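Local coordinates for protein ficolin-3 (Homo sapiens, PDB 2J5Z) that probably recognises sugars on microbial surfaces as a collagen-containing lectin of innate immunity, through a fibrinogen-like domain that binds galactose and calcium, at residues L85-E88 and N89-Q92. Sequence-based numbering, arbitrary orientation.
Sequences LGNE and NLHQ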
ATOM      1  N   LEU A  85      -7.662  13.830  -4.619  1.00 10.44           N
ATOM      2  CA  LEU A  85      -8.706  12.941  -5.130  1.00 10.40           C
ATOM      3  C   LEU A  85      -9.322  13.449  -6.438  1.00 11.11           C
ATOM      4  O   LEU A  85      -9.737  12.652  -7.287  1.00 11.30           O
ATOM      5  CB  LEU A  85      -9.820  12.775  -4.087  1.00 11.19           C
ATOM      6  CG  LEU A  85     -10.917  11.769  -4.424  1.00 12.31           C
ATOM      7  CD1 LEU A  85     -10.375  10.347  -4.524  1.00 13.44           C
ATOM      8  CD2 LEU A  85     -12.011  11.851  -3.338  1.00 13.25           C
ATOM      9  N   GLY A  86      -9.381  14.773  -6.580  1.00 11.82           N
ATOM     10  CA  GLY A  86      -9.935  15.413  -7.774  1.00 12.06           C
ATOM     11  C   GLY A  86     -11.141  16.292  -7.494  1.00 13.26           C
ATOM     12  O   GLY A  86     -12.056  15.900  -6.784  1.00 12.51           O
ATOM     13  N   ASN A  87     -11.145  17.483  -8.074  1.00 14.25           N
ATOM     14  CA  ASN A  87     -12.213  18.440  -7.811  1.00 14.01           C
ATOM     15  C   ASN A  87     -13.576  17.970  -8.286  1.00 13.58           C
ATOM     16  O   ASN A  87     -14.586  18.191  -7.609  1.00 12.48           O
ATOM     17  CB  ASN A  87     -11.874  19.789  -8.444  1.00 14.61           C
ATOM     18  CG  ASN A  87     -10.698  20.466  -7.775  1.00 15.40           C
ATOM     19  OD1 ASN A  87     -10.326  20.126  -6.654  1.00 16.92           O
ATOM     20  ND2 ASN A  87     -10.106  21.429  -8.463  1.00 15.88           N
ATOM     21  N   GLU A  88     -13.623  17.316  -9.451  1.00 13.67           N
ATOM     22  CA  GLU A  88     -14.905  16.814  -9.930  1.00 13.45           C
ATOM     23  C   GLU A  88     -15.492  15.736  -9.004  1.00 13.10           C
ATOM     24  O   GLU A  88     -16.689  15.751  -8.709  1.00 13.69           O
ATOM     25  CB  GLU A  88     -14.814  16.346 -11.389  1.00 14.78           C
ATOM     26  CG  GLU A  88     -16.129  15.864 -11.963  1.00 14.08           C
ATOM     27  CD  GLU A  88     -17.201  16.966 -12.087  1.00 15.51           C
ATOM     28  OE1 GLU A  88     -16.848  18.176 -12.109  1.00 14.89           O
ATOM     29  OE2 GLU A  88     -18.400  16.600 -12.201  1.00 14.59           O
ATOM     30  N   ASN A  89     -14.643  14.836  -8.516  1.00 12.79           N
ATOM     31  CA  ASN A  89     -15.039  13.846  -7.507  1.00 12.92           C
ATOM     32  C   ASN A  89     -15.574  14.538  -6.248  1.00 12.45           C
ATOM     33  O   ASN A  89     -16.652  14.193  -5.727  1.00 12.37           O
ATOM     34  CB  ASN A  89     -13.841  12.941  -7.174  1.00 13.25           C
ATOM     35  CG  ASN A  89     -13.533  11.963  -8.286  1.00 13.79           C
ATOM     36  OD1 ASN A  89     -14.446  11.476  -8.954  1.00 14.14           O
ATOM     37  ND2 ASN A  89     -12.247  11.661  -8.488  1.00 14.48           N
ATOM     38  N   LEU A  90     -14.841  15.540  -5.778  1.00 12.81           N
ATOM     39  CA  LEU A  90     -15.241  16.284  -4.578  1.00 11.87           C
ATOM     40  C   LEU A  90     -16.561  17.024  -4.779  1.00 11.86           C
ATOM     41  O   LEU A  90     -17.437  17.012  -3.905  1.00 11.04           O
ATOM     42  CB  LEU A  90     -14.139  17.262  -4.146  1.00 12.75           C
ATOM     43  CG  LEU A  90     -12.909  16.594  -3.505  1.00 13.28           C
ATOM     44  CD1 LEU A  90     -11.711  17.536  -3.406  1.00 13.35           C
ATOM     45  CD2 LEU A  90     -13.239  16.020  -2.113  1.00 14.07           C
ATOM     46  N   HIS A  91     -16.728  17.658  -5.941  1.00 11.88           N
ATOM     47  CA  HIS A  91     -18.028  18.253  -6.226  1.00 12.24           C
ATOM     48  C   HIS A  91     -19.160  17.220  -6.206  1.00 12.45           C
ATOM     49  O   HIS A  91     -20.231  17.454  -5.621  1.00 12.42           O
ATOM     50  CB  HIS A  91     -18.015  18.951  -7.596  1.00 13.18           C
ATOM     51  CG  HIS A  91     -19.362  19.455  -8.000  1.00 15.07           C
ATOM     52  ND1 HIS A  91     -20.107  18.887  -9.015  1.00 18.18           N
ATOM     53  CD2 HIS A  91     -20.124  20.447  -7.482  1.00 15.22           C
ATOM     54  CE1 HIS A  91     -21.261  19.526  -9.120  1.00 16.55           C
ATOM     55  NE2 HIS A  91     -21.296  20.478  -8.203  1.00 19.99           N
ATOM     56  N   GLN A  92     -18.952  16.081  -6.865  1.00 12.99           N
ATOM     57  CA  GLN A  92     -19.992  15.046  -6.912  1.00 13.86           C
ATOM     58  C   GLN A  92     -20.313  14.470  -5.532  1.00 14.92           C
ATOM     59  O   GLN A  92     -21.488  14.280  -5.185  1.00 16.19           O
ATOM     60  CB  GLN A  92     -19.616  13.941  -7.914  1.00 13.15           C
ATOM     61  CG  GLN A  92     -19.759  14.442  -9.365  1.00 15.49           C
ATOM     62  CD  GLN A  92     -19.344  13.421 -10.392  1.00 16.08           C
ATOM     63  OE1 GLN A  92     -19.361  12.219 -10.130  1.00 14.93           O
ATOM     64  NE2 GLN A  92     -19.006  13.892 -11.587  1.00 15.99           N
TER
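Gly86 and Leu90 make the first turn of the short helix 87-94, for which Gly86 is the N-cap residue. The helix belongs to the fibrinogen-like domain and follows strand 83-84 of its antiparallel sheet after two residues. Three backbone bonds of the i to i+4 kind start it. Leu90 N reaches Gly86 O at 3.0 Å, His91 N reaches Asn87 O at 2.8 Å, and Gln92 N reaches Glu88 O at 2.9 Å.

Apolar contact is modest. Leu85 crosses Asn89 at about a right angle, with CG 4.2 Å from Asn89 CB. Leu85 and Leu90 both pack on Phe55 of strand 52-58, and Leu90 also meets Leu122, which seats the helix on the sheet.

Two side-chain amides add bonds of the same spacing. Asn89 turns ND2 back before the helix, to Leu85 O at 3.0 Å. This oxygen lies in the plane of the Asn89 amide, but ND2 sits 36° above the Leu85 carbonyl plane. CG of Asn89 stays beside its own backbone N (chi1 -73°), which swings the amide back toward the helix start. Arg37 bridges the two amides, with NH1 bonded to Asn89 OD1 and NH2 to Gln92 OE1, so each amide is held at both ends and its rotation is fixed. Glu88 and Gln92 join one turn apart along a partly exposed side. The Glu88 chain bends at chi2, and this brings its carboxylate round beside the extended Gln92. Glu88 OE1 bonds to Tyr129 OH. The carboxylate and amide planes stand 77° apart. Gln92 NE2 meets the anti lone pair of Glu88 OE2 at 2.8 Å.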